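Local coordinates for protein Ral guanine nucleotide dissociation stimulator-like 2 (Mus musculus, PDB 4JGW) that probably acts as a guanine nucleotide exchange factor and, as a putative Ras or Rap effector, associates with GTP-bound H-Ras and Rap1A in vitro, at residues L80-F93 with V121-F133. Residues are numbered along the deposited sequence; the frame is centred on the assembly and turned at random.
Sequences LATHRAFTSTPALF and VLSTWLASHPEDF
Asp132 OD2 accepts two hydrogen bonds and abuts His83 across the contact. Trp125 NE1 donates to the anti lone pair of Asp132 OD2 at 3.0 Å, nearly straight at 170° and in the indole plane, and a water donates to both Asp132 OD2 and Leu80 O. His83 CE1 lies 3.1 Å from Asp132 OD2, near the imidazole plane. That ring is fixed at both nitrogens: ND1 donates to Leu80 O, and His83 NE2 and Thr89 OG1 share a 2.8 Å hydrogen bond. Arg84 NE donates to the same Thr89 hydroxyl, while its guanidinium lies almost parallel to the Asp132 carboxylate, planes 5° apart. Because Asp132 OD1 sits over the guanidinium face, 3.5 Å from Arg84 NE, this salt bridge is purely electrostatic. Trp125 fits as a knob among Leu80, Thr89, Leu92 and Phe93; chi1 of -172° turns the indole away from its own backbone N and in among them. Leu80 CD2 makes a CH-pi contact 3.9 Å from the centroid of the Trp125 five-membered ring, Phe133 CZ covers the opposite indole face, and the indole edge meets the His83 ring face in an offset edge-to-face pair. Within the RasGEF N-terminal motif, the end of helix 108-128 and the 3-10 turn after it pack against helices 75-82 and 89-101 and the turn joining them, flanked by Val60 of helix 56-63 at Leu92 and Leu144 of helix 138-151 at Phe93.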
loop_
_atom_site.group_PDB
_atom_site.type_symbol
_atom_site.label_atom_id
_atom_site.label_comp_id
_atom_site.label_asym_id
_atom_site.label_seq_id
_atom_site.Cartn_x
_atom_site.Cartn_y
_atom_site.Cartn_z
ATOM N N LEU A 80 9.306 -11.939 3.795
ATOM C CA LEU A 80 9.447 -11.668 2.365
ATOM C C LEU A 80 8.909 -10.295 1.973
ATOM O O LEU A 80 9.452 -9.652 1.078
ATOM C CB LEU A 80 8.777 -12.764 1.523
ATOM C CG LEU A 80 9.390 -14.172 1.536
ATOM C CD1 LEU A 80 8.565 -15.122 0.678
ATOM C CD2 LEU A 80 10.856 -14.177 1.090
ATOM N N ALA A 81 7.852 -9.854 2.649
ATOM C CA ALA A 81 7.221 -8.569 2.351
ATOM C C ALA A 81 7.946 -7.370 2.969
ATOM O O ALA A 81 7.964 -6.291 2.381
ATOM C CB ALA A 81 5.760 -8.579 2.778
ATOM N N THR A 82 8.541 -7.566 4.145
ATOM C CA THR A 82 9.138 -6.462 4.904
ATOM C C THR A 82 10.673 -6.398 4.870
ATOM O O THR A 82 11.257 -5.456 5.404
ATOM C CB THR A 82 8.684 -6.471 6.388
ATOM O OG1 THR A 82 9.149 -7.666 7.031
ATOM C CG2 THR A 82 7.165 -6.380 6.505
ATOM N N HIS A 83 11.320 -7.383 4.246
ATOM C CA HIS A 83 12.782 -7.528 4.340
ATOM C C HIS A 83 13.596 -6.307 3.892
ATOM O O HIS A 83 14.667 -6.042 4.439
ATOM C CB HIS A 83 13.273 -8.803 3.640
ATOM C CG HIS A 83 13.336 -8.701 2.149
ATOM N ND1 HIS A 83 12.230 -8.861 1.342
ATOM C CD2 HIS A 83 14.380 -8.475 1.315
ATOM C CE1 HIS A 83 12.587 -8.728 0.077
ATOM N NE2 HIS A 83 13.886 -8.494 0.033
ATOM N N ARG A 84 13.077 -5.565 2.918
ATOM C CA ARG A 84 13.780 -4.399 2.380
ATOM C C ARG A 84 13.853 -3.236 3.368
ATOM O O ARG A 84 14.556 -2.256 3.123
ATOM C CB ARG A 84 13.153 -3.946 1.059
ATOM C CG ARG A 84 13.396 -4.904 -0.086
ATOM C CD ARG A 84 13.121 -4.249 -1.423
ATOM N NE ARG A 84 13.792 -4.970 -2.501
ATOM C CZ ARG A 84 14.069 -4.461 -3.695
ATOM N NH1 ARG A 84 13.736 -3.208 -3.988
ATOM N NH2 ARG A 84 14.688 -5.208 -4.600
ATOM N N ALA A 85 13.131 -3.353 4.482
ATOM C CA ALA A 85 13.160 -2.338 5.532
ATOM C C ALA A 85 14.383 -2.467 6.443
ATOM O O ALA A 85 14.817 -1.477 7.039
ATOM C CB ALA A 85 11.876 -2.381 6.351
ATOM N N PHE A 86 14.933 -3.677 6.548
ATOM C CA PHE A 86 16.065 -3.940 7.453
ATOM C C PHE A 86 17.260 -4.643 6.797
ATOM O O PHE A 86 18.368 -4.623 7.337
ATOM C CB PHE A 86 15.609 -4.700 8.713
ATOM C CG PHE A 86 14.889 -5.996 8.430
ATOM C CD1 PHE A 86 15.589 -7.194 8.344
ATOM C CD2 PHE A 86 13.504 -6.018 8.270
ATOM C CE1 PHE A 86 14.924 -8.394 8.089
ATOM C CE2 PHE A 86 12.832 -7.213 8.017
ATOM C CZ PHE A 86 13.543 -8.400 7.928
ATOM N N THR A 87 17.028 -5.274 5.648
ATOM C CA THR A 87 18.102 -5.887 4.861
ATOM C C THR A 87 17.902 -5.549 3.379
ATOM O O THR A 87 17.236 -4.564 3.059
ATOM C CB THR A 87 18.232 -7.428 5.132
ATOM O OG1 THR A 87 19.360 -7.955 4.423
ATOM C CG2 THR A 87 16.971 -8.199 4.725
ATOM N N SER A 88 18.489 -6.333 2.479
ATOM C CA SER A 88 18.241 -6.158 1.051
ATOM C C SER A 88 17.965 -7.494 0.371
ATOM O O SER A 88 18.293 -8.555 0.911
ATOM C CB SER A 88 19.405 -5.426 0.373
ATOM O OG SER A 88 20.532 -6.268 0.225
ATOM N N THR A 89 17.351 -7.427 -0.808
ATOM C CA THR A 89 17.022 -8.608 -1.607
ATOM C C THR A 89 18.247 -9.466 -1.967
ATOM O O THR A 89 18.197 -10.685 -1.799
ATOM C CB THR A 89 16.196 -8.226 -2.866
ATOM O OG1 THR A 89 14.925 -7.713 -2.456
ATOM C CG2 THR A 89 15.976 -9.425 -3.778
ATOM N N PRO A 90 19.348 -8.841 -2.449
ATOM C CA PRO A 90 20.533 -9.667 -2.706
ATOM C C PRO A 90 21.154 -10.239 -1.427
ATOM O O PRO A 90 21.692 -11.346 -1.448
ATOM C CB PRO A 90 21.503 -8.703 -3.401
ATOM C CG PRO A 90 21.027 -7.342 -3.047
ATOM C CD PRO A 90 19.545 -7.448 -2.897
ATOM N N ALA A 91 21.066 -9.489 -0.329
ATOM C CA ALA A 91 21.574 -9.943 0.965
ATOM C C ALA A 91 20.795 -11.150 1.492
ATOM O O ALA A 91 21.392 -12.106 1.991
ATOM C CB ALA A 91 21.556 -8.806 1.977
ATOM N N LEU A 92 19.469 -11.102 1.367
ATOM C CA LEU A 92 18.604 -12.201 1.804
ATOM C C LEU A 92 18.764 -13.437 0.920
ATOM O O LEU A 92 18.844 -14.560 1.423
ATOM C CB LEU A 92 17.135 -11.752 1.845
ATOM C CG LEU A 92 16.080 -12.721 2.395
ATOM C CD1 LEU A 92 16.364 -13.098 3.844
ATOM C CD2 LEU A 92 14.689 -12.121 2.265
ATOM N N PHE A 93 18.806 -13.214 -0.395
ATOM C CA PHE A 93 19.047 -14.267 -1.380
ATOM C C PHE A 93 20.388 -14.954 -1.108
ATOM O O PHE A 93 20.487 -16.181 -1.172
ATOM C CB PHE A 93 19.046 -13.668 -2.790
ATOM C CG PHE A 93 18.705 -14.645 -3.889
ATOM C CD1 PHE A 93 18.355 -14.173 -5.150
ATOM C CD2 PHE A 93 18.726 -16.021 -3.676
ATOM C CE1 PHE A 93 18.043 -15.055 -6.184
ATOM C CE2 PHE A 93 18.411 -16.908 -4.701
ATOM C CZ PHE A 93 18.068 -16.423 -5.957
ATOM N N VAL A 121 9.895 -21.355 -0.972
ATOM C CA VAL A 121 10.013 -19.981 -0.479
ATOM C C VAL A 121 10.375 -19.003 -1.605
ATOM O O VAL A 121 9.780 -17.928 -1.713
ATOM C CB VAL A 121 11.026 -19.878 0.696
ATOM C CG1 VAL A 121 11.501 -18.442 0.905
ATOM C CG2 VAL A 121 10.411 -20.429 1.978
ATOM N N LEU A 122 11.338 -19.390 -2.441
ATOM C CA LEU A 122 11.784 -18.549 -3.553
ATOM C C LEU A 122 10.709 -18.388 -4.625
ATOM O O LEU A 122 10.602 -17.323 -5.236
ATOM C CB LEU A 122 13.089 -19.076 -4.162
ATOM C CG LEU A 122 14.361 -18.933 -3.313
ATOM C CD1 LEU A 122 15.445 -19.892 -3.790
ATOM C CD2 LEU A 122 14.878 -17.494 -3.281
ATOM N N SER A 123 9.913 -19.434 -4.844
ATOM C CA SER A 123 8.786 -19.357 -5.776
ATOM C C SER A 123 7.705 -18.409 -5.259
ATOM O O SER A 123 7.198 -17.575 -6.012
ATOM C CB SER A 123 8.207 -20.746 -6.081
ATOM O OG SER A 123 7.769 -21.399 -4.901
ATOM N N THR A 124 7.371 -18.531 -3.975
ATOM C CA THR A 124 6.421 -17.620 -3.328
ATOM C C THR A 124 6.925 -16.171 -3.380
ATOM O O THR A 124 6.170 -15.265 -3.729
ATOM C CB THR A 124 6.120 -18.047 -1.868
ATOM O OG1 THR A 124 5.553 -19.362 -1.865
ATOM C CG2 THR A 124 5.140 -17.087 -1.203
ATOM N N TRP A 125 8.203 -15.976 -3.052
ATOM C CA TRP A 125 8.859 -14.663 -3.101
ATOM C C TRP A 125 8.772 -14.033 -4.491
ATOM O O TRP A 125 8.398 -12.865 -4.627
ATOM C CB TRP A 125 10.323 -14.795 -2.654
ATOM C CG TRP A 125 11.089 -13.503 -2.461
ATOM C CD1 TRP A 125 10.606 -12.227 -2.556
ATOM C CD2 TRP A 125 12.470 -13.378 -2.089
ATOM N NE1 TRP A 125 11.605 -11.318 -2.298
ATOM C CE2 TRP A 125 12.759 -11.998 -2.006
ATOM C CE3 TRP A 125 13.494 -14.300 -1.835
ATOM C CZ2 TRP A 125 14.028 -11.517 -1.672
ATOM C CZ3 TRP A 125 14.760 -13.820 -1.506
ATOM C CH2 TRP A 125 15.014 -12.439 -1.428
ATOM N N LEU A 126 9.108 -14.817 -5.512
ATOM C CA LEU A 126 9.089 -14.352 -6.896
ATOM C C LEU A 126 7.670 -14.050 -7.376
ATOM O O LEU A 126 7.440 -13.046 -8.056
ATOM C CB LEU A 126 9.769 -15.375 -7.811
ATOM C CG LEU A 126 9.853 -15.106 -9.317
ATOM C CD1 LEU A 126 10.617 -13.819 -9.625
ATOM C CD2 LEU A 126 10.500 -16.292 -10.006
ATOM N N ALA A 127 6.726 -14.917 -7.010
ATOM C CA ALA A 127 5.323 -14.735 -7.370
ATOM C C ALA A 127 4.710 -13.520 -6.670
ATOM O O ALA A 127 3.990 -12.738 -7.297
ATOM C CB ALA A 127 4.523 -15.997 -7.068
ATOM N N SER A 128 5.010 -13.362 -5.382
ATOM C CA SER A 128 4.493 -12.245 -4.591
ATOM C C SER A 128 5.156 -10.914 -4.939
ATOM O O SER A 128 4.475 -9.899 -5.088
ATOM C CB SER A 128 4.646 -12.520 -3.091
ATOM O OG SER A 128 3.876 -13.639 -2.691
ATOM N N HIS A 129 6.483 -10.920 -5.053
ATOM C CA HIS A 129 7.242 -9.689 -5.277
ATOM C C HIS A 129 8.250 -9.828 -6.425
ATOM O O HIS A 129 9.457 -9.882 -6.184
ATOM C CB HIS A 129 7.963 -9.262 -3.989
ATOM C CG HIS A 129 7.159 -9.475 -2.744
ATOM N ND1 HIS A 129 6.089 -8.678 -2.401
ATOM C CD2 HIS A 129 7.271 -10.398 -1.759
ATOM C CE1 HIS A 129 5.576 -9.100 -1.260
ATOM N NE2 HIS A 129 6.275 -10.142 -0.849
ATOM N N PRO A 130 7.759 -9.877 -7.680
ATOM C CA PRO A 130 8.663 -10.044 -8.826
ATOM C C PRO A 130 9.635 -8.876 -9.014
ATOM O O PRO A 130 10.742 -9.077 -9.519
ATOM C CB PRO A 130 7.707 -10.152 -10.022
ATOM C CG PRO A 130 6.442 -9.514 -9.569
ATOM C CD PRO A 130 6.347 -9.789 -8.102
ATOM N N GLU A 131 9.226 -7.680 -8.589
ATOM C CA GLU A 131 10.026 -6.460 -8.739
ATOM C C GLU A 131 11.295 -6.455 -7.881
ATOM O O GLU A 131 12.208 -5.658 -8.121
ATOM C CB GLU A 131 9.180 -5.214 -8.439
ATOM C CG GLU A 131 8.006 -4.977 -9.399
ATOM C CD GLU A 131 6.728 -5.713 -8.997
ATOM O OE1 GLU A 131 6.710 -6.384 -7.937
ATOM O OE2 GLU A 131 5.732 -5.613 -9.748
ATOM N N ASP A 132 11.346 -7.343 -6.887
ATOM C CA ASP A 132 12.522 -7.492 -6.026
ATOM C C ASP A 132 13.733 -8.025 -6.788
ATOM O O ASP A 132 14.872 -7.695 -6.461
ATOM C CB ASP A 132 12.218 -8.420 -4.842
ATOM C CG ASP A 132 11.412 -7.744 -3.742
ATOM O OD1 ASP A 132 10.980 -6.585 -3.916
ATOM O OD2 ASP A 132 11.207 -8.384 -2.691
ATOM N N PHE A 133 13.473 -8.844 -7.804
ATOM C CA PHE A 133 14.524 -9.529 -8.554
ATOM C C PHE A 133 14.887 -8.803 -9.850
ATOM O O PHE A 133 14.015 -8.471 -10.659
ATOM C CB PHE A 133 14.109 -10.972 -8.852
ATOM C CG PHE A 133 13.809 -11.785 -7.623
ATOM C CD1 PHE A 133 12.512 -11.866 -7.125
ATOM C CD2 PHE A 133 14.826 -12.466 -6.960
ATOM C CE1 PHE A 133 12.231 -12.616 -5.984
ATOM C CE2 PHE A 133 14.554 -13.218 -5.818
ATOM C CZ PHE A 133 13.254 -13.292 -5.332
HETATM O O HOH W 1 9.611 -7.660 -0.727
#